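Local coordinates for protein trehalose-6-phosphate phosphatase (Candida albicans, PDB 5DXI) that belongs to the trehalose-phosphatase family of the HAD clan and, in this structure, holds magnesium, beryllium trifluoride and two linked glucopyranose units in one pocket, at residues Phe27-Thr32 and Ala41-Ser46; Trp65-Arg70 and Gly85-His90; His143-Asp148 and Gly178-Glu183. All coordinates share one frame; numbering follows the deposited sequence.

The three contacts follow one another along the chain and meet at one pocket. Contact 1 (27-32 with 41-46) holds magnesium and beryllium trifluoride. Contact 2 (65-70 with 85-90) adds S68 and G69 to the beryllium trifluoride site; the centres of contacts 1 and 2 lie about 11 Å apart. A salt bridge (R70 NE to D30 OD2, 2.7 Å) ties the two. Contact 3 (143-148 with 178-183) belongs to a separate antiparallel sheet, its centre about 17 Å from that of contact 1 and about 20 Å from that of contact 2. A weak hydrogen bond from H90 NE2 to E183 OE1 connects it to contact 2. Glucopyranose C touches all three, glucopyranose B contacts 1 and 3.

Contact 1: Phe27-Thr32 and Ala41-Ser46; sequences FDYDGT and AAAIPS. With MG (magnesium ion), chain E; BEF (beryllium trifluoride ion), chain F; GLC (alpha-D-glucopyranose), chain C; GLC (alpha-D-glucopyranose), chain B.
Y29 meets A43 tip to carbonyl, in the one hydrogen bond that joins 27-32 to 41-46: Y29 OH donates to A43 O over 2.6 Å. CG of Y29 is anti to the backbone N (chi1 -178°), which carries the phenol out toward the loop, and A43 O lies in the ring plane at its edge. The donor stands 32° from the carbonyl plane of A43, the central residue of an inverse gamma turn.

Van der Waals contacts accompany this bond. P45 has no hydrogen on its N to offer, so its place beside Y29 OH is a packing one, with P45 CD 3.2 Å from Y29 OH. The A43 methyl touches D30, CB to OD1 at 3.6 Å, and the total area buried is a modest 156 Å².

Metal and ligand bonds dominate the other side of 27-32. D28 splits its carboxylate: OD1 is covalently joined to beryllium at 1.5 Å, while OD2 binds magnesium at 2.1 Å and also accepts from T32 OG1 through its anti lone pair. The carbonyl D30 O is a second magnesium ligand; D233 and two waters are further ligands of the ion. Y29 N and D30 N both donate to F3 of the beryllium trifluoride, D30 N at 154°, the straighter of the two. This arrangement is consistent with the DxDx(T/V) signature of HAD phosphatases at a strand end. D30 OD2 lies 2.9 Å from O6 of glucopyranose C and is held by a salt bridge to R70.

In the fold, the segments run from the end of strand 23-27 through the loop to helix 47-58, whose N-cap is S46; Y29 and P45 also pack on M79 of helix 72-79, and Y29 on I66 of strand 62-67.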
loop_
_atom_site.group_PDB
_atom_site.type_symbol
_atom_site.label_atom_id
_atom_site.label_comp_id
_atom_site.label_asym_id
_atom_site.label_seq_id
_atom_site.Cartn_x
_atom_site.Cartn_y
_atom_site.Cartn_z
ATOM N N PHE A 27 -2.287 -5.811 1.227
ATOM C CA PHE A 27 -1.055 -5.567 1.968
ATOM C C PHE A 27 -0.109 -4.629 1.268
ATOM O O PHE A 27 0.360 -4.907 0.163
ATOM C CB PHE A 27 -0.271 -6.862 2.230
ATOM C CG PHE A 27 -1.005 -7.873 3.050
ATOM C CD1 PHE A 27 -1.966 -7.477 3.985
ATOM C CD2 PHE A 27 -0.699 -9.226 2.930
ATOM C CE1 PHE A 27 -2.627 -8.420 4.759
ATOM C CE2 PHE A 27 -1.358 -10.172 3.699
ATOM C CZ PHE A 27 -2.327 -9.770 4.617
ATOM N N ASP A 28 0.208 -3.542 1.949
ATOM C CA ASP A 28 1.428 -2.828 1.663
ATOM C C ASP A 28 2.633 -3.757 1.902
ATOM O O ASP A 28 2.534 -4.660 2.731
ATOM C CB ASP A 28 1.545 -1.624 2.562
ATOM C CG ASP A 28 2.728 -0.831 2.239
ATOM O OD1 ASP A 28 2.846 -0.603 1.036
ATOM O OD2 ASP A 28 3.540 -0.490 3.120
ATOM N N TYR A 29 3.763 -3.520 1.225
ATOM C CA TYR A 29 4.965 -4.328 1.468
ATOM C C TYR A 29 5.959 -3.618 2.389
ATOM O O TYR A 29 6.087 -3.973 3.562
ATOM C CB TYR A 29 5.677 -4.712 0.159
ATOM C CG TYR A 29 6.889 -5.599 0.420
ATOM C CD1 TYR A 29 6.724 -6.897 0.891
ATOM C CD2 TYR A 29 8.182 -5.129 0.234
ATOM C CE1 TYR A 29 7.806 -7.713 1.157
ATOM C CE2 TYR A 29 9.294 -5.949 0.500
ATOM C CZ TYR A 29 9.085 -7.245 0.956
ATOM O OH TYR A 29 10.148 -8.091 1.225
ATOM N N ASP A 30 6.640 -2.599 1.881
ATOM C CA ASP A 30 7.695 -1.942 2.654
ATOM C C ASP A 30 7.200 -1.252 3.921
ATOM O O ASP A 30 6.240 -0.502 3.900
ATOM C CB ASP A 30 8.438 -0.922 1.796
ATOM C CG ASP A 30 9.263 -1.582 0.708
ATOM O OD1 ASP A 30 10.357 -2.088 1.035
ATOM O OD2 ASP A 30 8.822 -1.591 -0.464
ATOM N N GLY A 31 7.873 -1.534 5.032
ATOM C CA GLY A 31 7.533 -0.956 6.316
ATOM C C GLY A 31 6.265 -1.556 6.897
ATOM O O GLY A 31 5.778 -1.122 7.946
ATOM N N THR A 32 5.754 -2.587 6.237
ATOM C CA THR A 32 4.484 -3.173 6.617
ATOM C C THR A 32 4.631 -4.676 6.799
ATOM O O THR A 32 4.380 -5.190 7.886
ATOM C CB THR A 32 3.396 -2.844 5.564
ATOM O OG1 THR A 32 3.209 -1.420 5.522
ATOM C CG2 THR A 32 2.075 -3.532 5.899
ATOM N N ALA A 41 17.197 -2.841 -1.684
ATOM C CA ALA A 41 17.387 -4.182 -2.239
ATOM C C ALA A 41 17.439 -5.248 -1.149
ATOM O O ALA A 41 17.266 -6.443 -1.428
ATOM C CB ALA A 41 18.658 -4.239 -3.088
ATOM N N ALA A 42 17.673 -4.807 0.082
ATOM C CA ALA A 42 17.786 -5.699 1.236
ATOM C C ALA A 42 16.449 -5.959 1.926
ATOM O O ALA A 42 16.396 -6.711 2.900
ATOM C CB ALA A 42 18.767 -5.121 2.240
ATOM N N ALA A 43 15.378 -5.330 1.437
ATOM C CA ALA A 43 14.058 -5.451 2.058
ATOM C C ALA A 43 13.391 -6.757 1.668
ATOM O O ALA A 43 12.355 -6.767 0.998
ATOM C CB ALA A 43 13.157 -4.256 1.673
ATOM N N ILE A 44 13.947 -7.861 2.142
ATOM C CA ILE A 44 13.595 -9.170 1.611
ATOM C C ILE A 44 12.563 -9.891 2.472
ATOM O O ILE A 44 12.621 -9.794 3.685
ATOM C CB ILE A 44 14.906 -10.024 1.502
ATOM C CG1 ILE A 44 15.784 -9.504 0.357
ATOM C CG2 ILE A 44 14.629 -11.528 1.404
ATOM C CD1 ILE A 44 17.173 -10.169 0.311
ATOM N N PRO A 45 11.640 -10.652 1.849
ATOM C CA PRO A 45 10.640 -11.375 2.650
ATOM C C PRO A 45 11.267 -12.352 3.648
ATOM O O PRO A 45 12.160 -13.115 3.277
ATOM C CB PRO A 45 9.839 -12.142 1.604
ATOM C CG PRO A 45 10.102 -11.442 0.324
ATOM C CD PRO A 45 11.461 -10.877 0.407
ATOM N N SER A 46 10.813 -12.304 4.896
ATOM C CA SER A 46 11.225 -13.261 5.910
ATOM C C SER A 46 10.540 -14.580 5.652
ATOM O O SER A 46 9.502 -14.624 4.985
ATOM C CB SER A 46 10.877 -12.747 7.327
ATOM O OG SER A 46 9.467 -12.713 7.542
HETATM MG MG MG E . 5.104 0.899 2.909
HETATM BE BE BEF F . 4.235 -0.397 0.428
HETATM F F1 BEF F . 4.365 0.895 -0.772
HETATM F F2 BEF F . 5.716 0.195 1.185
HETATM F F3 BEF F . 5.212 -1.554 -0.483
HETATM C C1 GLC C . 10.812 1.531 -0.917
HETATM C C2 GLC C . 11.223 1.692 -2.374
HETATM C C3 GLC C . 10.332 2.745 -3.042
HETATM C C4 GLC C . 8.876 2.342 -2.884
HETATM C C5 GLC C . 8.565 2.185 -1.398
HETATM C C6 GLC C . 7.151 1.665 -1.223
HETATM O O1 GLC C . 11.075 2.734 -0.196
HETATM O O2 GLC C . 12.591 2.085 -2.425
HETATM O O3 GLC C . 10.635 2.829 -4.427
HETATM O O4 GLC C . 8.008 3.345 -3.452
HETATM O O5 GLC C . 9.421 1.223 -0.804
HETATM O O6 GLC C . 7.076 0.334 -1.748
HETATM C C1 GLC B . 10.900 2.554 1.218
HETATM C C2 GLC B . 11.388 3.775 1.968
HETATM C C3 GLC B . 12.899 3.905 1.833
HETATM C C4 GLC B . 13.581 2.644 2.359
HETATM C C5 GLC B . 13.044 1.443 1.583
HETATM C C6 GLC B . 13.590 0.118 2.098
HETATM O O2 GLC B . 10.778 4.961 1.468
HETATM O O3 GLC B . 13.325 5.061 2.559
HETATM O O4 GLC B . 14.994 2.721 2.155
HETATM O O5 GLC B . 11.610 1.399 1.694
HETATM O O6 GLC B . 13.037 -0.128 3.406
HETATM O O HOH W 1 4.030 2.432 1.965
HETATM O O HOH W 2 6.710 2.081 3.276
#

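Contact 2: Trp65-Arg70 and Gly85-His90; sequences WIISGR and GLSAEH. With GLC (alpha-D-glucopyranose), chain C; BEF (beryllium trifluoride ion), chain F.
W65 spreads its indole over G85, whose CA sits 3.6 Å from the centroid of the six-membered ring, over its face, in a CH-pi contact. CG of W65 is anti to the carbonyl carbon (chi1 -80°), and this turns the ring across the neighbouring strand, where G85 CA, with no side chain, lies directly against the six-membered ring. The same device recurs at the other end. The imidazole of H90 lies over G69 CA, 3.4 Å from the ring centroid; G69, having no side chain, lets the ring settle on its CA.

Between these ends the strands run parallel, their segment axes 9° apart. The backbone bonds run from I66 N to G85 O, from S87 N to I66 O and from S68 N to S87 O, and further along H90 N and E89 N donate to S68 O and R70 O respectively. On one face of the sheet I66 CB meets L86 CD2 at 4.1 Å; on the other, CG2 of I67 approaches S87 CB.

S68 has OG anti to its own N (chi1 -180°), where it accepts from R70 N at 2.9 Å in an ST turn and donates to F3 of beryllium trifluoride in a very short hydrogen bond, its length doubtful. G69 N donates to F1 of the same group at 2.9 Å. R70, its chain bent at chi2, lays a guanidinium face against C2 of glucopyranose C, while its NE is paired with D30. The ND1 of H90 is bonded to T236.

These strands form a beta-alpha-beta unit with helix 72-79, which receives A88 and L86; helix 191-199 packs on I67 and S87, and strand 93-95 extends the sheet beside 85-88.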
loop_
_atom_site.group_PDB
_atom_site.type_symbol
_atom_site.label_atom_id
_atom_site.label_comp_id
_atom_site.label_asym_id
_atom_site.label_seq_id
_atom_site.Cartn_x
_atom_site.Cartn_y
_atom_site.Cartn_z
ATOM N N TRP A 65 -3.538 -9.604 -1.918
ATOM C CA TRP A 65 -2.879 -8.679 -2.830
ATOM C C TRP A 65 -1.781 -7.886 -2.131
ATOM O O TRP A 65 -1.966 -7.389 -1.004
ATOM C CB TRP A 65 -3.906 -7.724 -3.450
ATOM C CG TRP A 65 -4.649 -8.370 -4.567
ATOM C CD1 TRP A 65 -5.619 -9.320 -4.458
ATOM C CD2 TRP A 65 -4.472 -8.131 -5.962
ATOM N NE1 TRP A 65 -6.063 -9.685 -5.700
ATOM C CE2 TRP A 65 -5.369 -8.977 -6.645
ATOM C CE3 TRP A 65 -3.643 -7.282 -6.703
ATOM C CZ2 TRP A 65 -5.470 -8.993 -8.037
ATOM C CZ3 TRP A 65 -3.735 -7.304 -8.085
ATOM C CH2 TRP A 65 -4.646 -8.150 -8.739
ATOM N N ILE A 66 -0.631 -7.805 -2.801
ATOM C CA ILE A 66 0.461 -6.940 -2.388
ATOM C C ILE A 66 0.402 -5.670 -3.231
ATOM O O ILE A 66 0.543 -5.723 -4.453
ATOM C CB ILE A 66 1.839 -7.612 -2.551
ATOM C CG1 ILE A 66 1.810 -9.061 -2.019
ATOM C CG2 ILE A 66 2.924 -6.753 -1.911
ATOM C CD1 ILE A 66 1.381 -9.190 -0.566
ATOM N N ILE A 67 0.156 -4.542 -2.574
ATOM C CA ILE A 67 -0.033 -3.261 -3.238
ATOM C C ILE A 67 1.050 -2.293 -2.785
ATOM O O ILE A 67 1.033 -1.812 -1.647
ATOM C CB ILE A 67 -1.455 -2.692 -2.926
ATOM C CG1 ILE A 67 -2.507 -3.745 -3.280
ATOM C CG2 ILE A 67 -1.693 -1.383 -3.655
ATOM C CD1 ILE A 67 -3.896 -3.425 -2.822
ATOM N N SER A 68 1.994 -2.008 -3.675
ATOM C CA SER A 68 3.263 -1.426 -3.266
ATOM C C SER A 68 3.687 -0.253 -4.141
ATOM O O SER A 68 3.191 -0.093 -5.251
ATOM C CB SER A 68 4.366 -2.521 -3.300
ATOM O OG SER A 68 5.628 -1.997 -2.902
ATOM N N GLY A 69 4.622 0.552 -3.639
ATOM C CA GLY A 69 5.300 1.540 -4.462
ATOM C C GLY A 69 6.402 0.923 -5.318
ATOM O O GLY A 69 6.869 1.541 -6.290
ATOM N N ARG A 70 6.805 -0.302 -4.970
ATOM C CA ARG A 70 7.867 -1.033 -5.689
ATOM C C ARG A 70 7.563 -1.214 -7.173
ATOM O O ARG A 70 6.396 -1.336 -7.568
ATOM C CB ARG A 70 8.077 -2.416 -5.063
ATOM C CG ARG A 70 8.716 -2.437 -3.674
ATOM C CD ARG A 70 10.142 -1.853 -3.679
ATOM N NE ARG A 70 10.738 -1.942 -2.346
ATOM C CZ ARG A 70 12.020 -2.187 -2.083
ATOM N NH1 ARG A 70 12.898 -2.379 -3.067
ATOM N NH2 ARG A 70 12.426 -2.243 -0.819
ATOM N N GLY A 85 -1.853 -11.520 -5.550
ATOM C CA GLY A 85 -1.942 -10.451 -6.524
ATOM C C GLY A 85 -0.843 -9.432 -6.320
ATOM O O GLY A 85 -0.342 -9.261 -5.208
ATOM N N LEU A 86 -0.467 -8.749 -7.395
ATOM C CA LEU A 86 0.585 -7.739 -7.322
ATOM C C LEU A 86 0.105 -6.414 -7.901
ATOM O O LEU A 86 -0.571 -6.382 -8.927
ATOM C CB LEU A 86 1.836 -8.201 -8.079
ATOM C CG LEU A 86 2.456 -9.505 -7.596
ATOM C CD1 LEU A 86 3.626 -9.898 -8.491
ATOM C CD2 LEU A 86 2.901 -9.372 -6.152
ATOM N N SER A 87 0.448 -5.323 -7.234
ATOM C CA SER A 87 0.227 -4.000 -7.780
ATOM C C SER A 87 1.474 -3.177 -7.520
ATOM O O SER A 87 1.974 -3.149 -6.398
ATOM C CB SER A 87 -1.013 -3.335 -7.167
ATOM O OG SER A 87 -1.167 -2.028 -7.674
ATOM N N ALA A 88 1.958 -2.505 -8.557
ATOM C CA ALA A 88 3.253 -1.854 -8.528
ATOM C C ALA A 88 3.134 -0.355 -8.773
ATOM O O ALA A 88 2.159 0.105 -9.376
ATOM C CB ALA A 88 4.210 -2.514 -9.597
ATOM N N GLU A 89 4.124 0.388 -8.284
ATOM C CA GLU A 89 4.288 1.833 -8.497
ATOM C C GLU A 89 3.070 2.665 -8.080
ATOM O O GLU A 89 2.629 3.552 -8.815
ATOM C CB GLU A 89 4.643 2.127 -9.972
ATOM C CG GLU A 89 5.840 1.322 -10.465
ATOM C CD GLU A 89 6.531 1.861 -11.727
ATOM O OE1 GLU A 89 6.383 3.047 -12.080
ATOM O OE2 GLU A 89 7.272 1.080 -12.345
ATOM N N HIS A 90 2.555 2.373 -6.887
ATOM C CA HIS A 90 1.490 3.141 -6.264
ATOM C C HIS A 90 0.257 3.186 -7.167
ATOM O O HIS A 90 -0.314 4.244 -7.356
ATOM C CB HIS A 90 1.943 4.576 -5.935
ATOM C CG HIS A 90 3.194 4.652 -5.108
ATOM N ND1 HIS A 90 3.196 4.489 -3.739
ATOM C CD2 HIS A 90 4.479 4.892 -5.460
ATOM C CE1 HIS A 90 4.432 4.621 -3.282
ATOM N NE2 HIS A 90 5.229 4.865 -4.307
HETATM C C1 GLC C . 10.812 1.531 -0.917
HETATM C C2 GLC C . 11.223 1.692 -2.374
HETATM C C3 GLC C . 10.332 2.745 -3.042
HETATM C C4 GLC C . 8.876 2.342 -2.884
HETATM C C5 GLC C . 8.565 2.185 -1.398
HETATM C C6 GLC C . 7.151 1.665 -1.223
HETATM O O1 GLC C . 11.075 2.734 -0.196
HETATM O O2 GLC C . 12.591 2.085 -2.425
HETATM O O3 GLC C . 10.635 2.829 -4.427
HETATM O O4 GLC C . 8.008 3.345 -3.452
HETATM O O5 GLC C . 9.421 1.223 -0.804
HETATM O O6 GLC C . 7.076 0.334 -1.748
HETATM BE BE BEF F . 4.235 -0.397 0.428
HETATM F F1 BEF F . 4.365 0.895 -0.772
HETATM F F2 BEF F . 5.716 0.195 1.185
HETATM F F3 BEF F . 5.212 -1.554 -0.483
HETATM O O HOH W 3 0.591 -0.235 -6.251
#

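Contact 3: His143-Asp148 and Gly178-Glu183; sequences HYRRAD and GKANIE. With GLC (alpha-D-glucopyranose), chain B; GLC (alpha-D-glucopyranose), chain C.
Y144 lays its ring over the backbone of A180, with A180 C 3.4 Å above the plane and displaced toward the rim. A180 belongs to the type II turn G178-N181, the tip of a beta hairpin with a two-residue loop joining strands 173-178 and 181-186 in a four-stranded antiparallel sheet, consistent with the cap module of HAD phosphatases. CG of Y144 stands between its backbone N and carbonyl carbon (chi1 59°), which brings the ring back over the turn while its own N donates to A180 O at 3.0 Å, almost straight at 179°. Next to this bond, H143 and N181 form an antiparallel non-hydrogen-bonded pair, CA to CA 4.6 Å. Y144 also opens a type I turn to A147, closed by A147 N to Y144 O.

R145 packs on the same hairpin turn as Y144. A180 CB lies over one face of its guanidinium, 3.4 Å above the plane, and K179 CB is at the edge. The bend at chi3 turns NE toward glucopyranose B, and R145 NE donates to O3 at 2.8 Å with an angle of 163°; the second bond, from R145 NH2, is weak. The same hydroxyl donates to K179 O, which also accepts from O2, so one backbone carbonyl grips two sugar oxygens. The K179 ammonium is salt-bridged to D233, a magnesium ligand, which connects the hairpin tip to the metal site.

H143, N181 and E183 also line the sugar site. H143 NE2 bonds E134, and the ring's ND1 shares a water with A180 O and with O3 of glucopyranose B. E183 OE2 accepts from O4 of glucopyranose C in a very short bond, its length doubtful. N181 ND2 donates to O2 of glucopyranose B at 2.9 Å.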
loop_
_atom_site.group_PDB
_atom_site.type_symbol
_atom_site.label_atom_id
_atom_site.label_comp_id
_atom_site.label_asym_id
_atom_site.label_seq_id
_atom_site.Cartn_x
_atom_site.Cartn_y
_atom_site.Cartn_z
ATOM N N HIS A 143 15.324 9.387 -3.079
ATOM C CA HIS A 143 15.667 8.845 -1.764
ATOM C C HIS A 143 16.684 9.719 -1.030
ATOM O O HIS A 143 17.699 10.087 -1.610
ATOM C CB HIS A 143 16.261 7.446 -1.891
ATOM C CG HIS A 143 15.297 6.393 -2.335
ATOM N ND1 HIS A 143 14.421 5.771 -1.469
ATOM C CD2 HIS A 143 15.096 5.822 -3.547
ATOM C CE1 HIS A 143 13.725 4.864 -2.128
ATOM N NE2 HIS A 143 14.111 4.877 -3.392
ATOM N N TYR A 144 16.441 10.018 0.244
ATOM C CA TYR A 144 17.450 10.732 1.030
ATOM C C TYR A 144 17.671 10.136 2.423
ATOM O O TYR A 144 18.163 10.819 3.323
ATOM C CB TYR A 144 17.096 12.222 1.151
ATOM C CG TYR A 144 15.768 12.548 1.793
ATOM C CD1 TYR A 144 15.681 12.806 3.156
ATOM C CD2 TYR A 144 14.603 12.626 1.038
ATOM C CE1 TYR A 144 14.466 13.123 3.755
ATOM C CE2 TYR A 144 13.374 12.948 1.630
ATOM C CZ TYR A 144 13.316 13.188 2.990
ATOM O OH TYR A 144 12.120 13.498 3.600
ATOM N N ARG A 145 17.319 8.865 2.597
ATOM C CA ARG A 145 17.509 8.194 3.882
ATOM C C ARG A 145 18.997 8.180 4.281
ATOM O O ARG A 145 19.341 8.388 5.440
ATOM C CB ARG A 145 16.939 6.770 3.838
ATOM C CG ARG A 145 17.097 5.978 5.135
ATOM C CD ARG A 145 16.210 4.740 5.130
ATOM N NE ARG A 145 14.796 5.097 4.935
ATOM C CZ ARG A 145 14.002 5.588 5.883
ATOM N NH1 ARG A 145 14.476 5.790 7.116
ATOM N NH2 ARG A 145 12.728 5.888 5.605
ATOM N N ARG A 146 19.873 7.956 3.308
ATOM C CA ARG A 146 21.311 7.842 3.572
ATOM C C ARG A 146 22.023 9.181 3.770
ATOM O O ARG A 146 23.210 9.207 4.082
ATOM C CB ARG A 146 21.976 7.096 2.422
ATOM C CG ARG A 146 21.545 5.654 2.270
ATOM C CD ARG A 146 22.256 5.051 1.072
ATOM N NE ARG A 146 22.061 3.609 0.927
ATOM C CZ ARG A 146 22.005 2.984 -0.250
ATOM N NH1 ARG A 146 22.099 3.684 -1.375
ATOM N NH2 ARG A 146 21.842 1.665 -0.308
ATOM N N ALA A 147 21.313 10.287 3.565
ATOM C CA ALA A 147 21.902 11.612 3.745
ATOM C C ALA A 147 21.889 12.032 5.209
ATOM O O ALA A 147 21.266 11.378 6.046
ATOM C CB ALA A 147 21.176 12.639 2.901
ATOM N N ASP A 148 22.610 13.104 5.525
ATOM C CA ASP A 148 22.500 13.708 6.844
ATOM C C ASP A 148 21.062 14.179 7.050
ATOM O O ASP A 148 20.509 14.876 6.196
ATOM C CB ASP A 148 23.471 14.878 7.002
ATOM C CG ASP A 148 23.208 15.680 8.261
ATOM O OD1 ASP A 148 23.580 15.197 9.351
ATOM O OD2 ASP A 148 22.615 16.776 8.171
ATOM N N GLY A 178 7.174 10.595 1.198
ATOM C CA GLY A 178 7.167 9.272 1.797
ATOM C C GLY A 178 8.281 9.208 2.826
ATOM O O GLY A 178 8.978 10.197 3.036
ATOM N N LYS A 179 8.426 8.072 3.496
ATOM C CA LYS A 179 9.490 7.924 4.479
ATOM C C LYS A 179 10.852 8.149 3.830
ATOM O O LYS A 179 11.309 7.345 3.021
ATOM C CB LYS A 179 9.403 6.548 5.138
ATOM C CG LYS A 179 8.223 6.435 6.124
ATOM C CD LYS A 179 8.139 5.036 6.710
ATOM C CE LYS A 179 7.041 4.920 7.770
ATOM N NZ LYS A 179 6.939 3.498 8.217
ATOM N N ALA A 180 11.461 9.282 4.173
ATOM C CA ALA A 180 12.768 9.686 3.651
ATOM C C ALA A 180 12.802 9.633 2.123
ATOM O O ALA A 180 13.819 9.238 1.526
ATOM C CB ALA A 180 13.898 8.813 4.253
ATOM N N ASN A 181 11.684 9.996 1.490
ATOM C CA ASN A 181 11.668 10.089 0.033
ATOM C C ASN A 181 10.689 11.139 -0.479
ATOM O O ASN A 181 9.887 11.696 0.272
ATOM C CB ASN A 181 11.360 8.705 -0.605
ATOM C CG ASN A 181 9.859 8.290 -0.512
ATOM O OD1 ASN A 181 8.956 9.084 -0.752
ATOM N ND2 ASN A 181 9.620 7.029 -0.184
ATOM N N ILE A 182 10.799 11.431 -1.768
ATOM C CA ILE A 182 9.749 12.129 -2.476
ATOM C C ILE A 182 9.397 11.236 -3.654
ATOM O O ILE A 182 10.291 10.713 -4.312
ATOM C CB ILE A 182 10.176 13.525 -2.957
ATOM C CG1 ILE A 182 10.436 14.437 -1.764
ATOM C CG2 ILE A 182 9.082 14.161 -3.814
ATOM C CD1 ILE A 182 11.062 15.754 -2.149
ATOM N N GLU A 183 8.126 11.045 -3.936
ATOM C CA GLU A 183 7.732 10.246 -5.073
ATOM C C GLU A 183 6.788 11.057 -5.913
ATOM O O GLU A 183 6.017 11.807 -5.391
ATOM C CB GLU A 183 7.075 8.928 -4.631
ATOM C CG GLU A 183 7.961 8.007 -3.798
ATOM C CD GLU A 183 7.783 6.537 -4.107
ATOM O OE1 GLU A 183 7.463 6.194 -5.229
ATOM O OE2 GLU A 183 7.985 5.718 -3.226
HETATM C C1 GLC B . 10.900 2.554 1.218
HETATM C C2 GLC B . 11.388 3.775 1.968
HETATM C C3 GLC B . 12.899 3.905 1.833
HETATM C C4 GLC B . 13.581 2.644 2.359
HETATM C C5 GLC B . 13.044 1.443 1.583
HETATM C C6 GLC B . 13.590 0.118 2.098
HETATM O O2 GLC B . 10.778 4.961 1.468
HETATM O O3 GLC B . 13.325 5.061 2.559
HETATM O O4 GLC B . 14.994 2.721 2.155
HETATM O O5 GLC B . 11.610 1.399 1.694
HETATM O O6 GLC B . 13.037 -0.128 3.406
HETATM C C1 GLC C . 10.812 1.531 -0.917
HETATM C C2 GLC C . 11.223 1.692 -2.374
HETATM C C3 GLC C . 10.332 2.745 -3.042
HETATM C C4 GLC C . 8.876 2.342 -2.884
HETATM C C5 GLC C . 8.565 2.185 -1.398
HETATM C C6 GLC C . 7.151 1.665 -1.223
HETATM O O1 GLC C . 11.075 2.734 -0.196
HETATM O O2 GLC C . 12.591 2.085 -2.425
HETATM O O3 GLC C . 10.635 2.829 -4.427
HETATM O O4 GLC C . 8.008 3.345 -3.452
HETATM O O5 GLC C . 9.421 1.223 -0.804
HETATM O O6 GLC C . 7.076 0.334 -1.748
HETATM O O HOH W 4 14.571 6.835 1.210
HETATM O O HOH W 5 10.059 13.925 2.083
#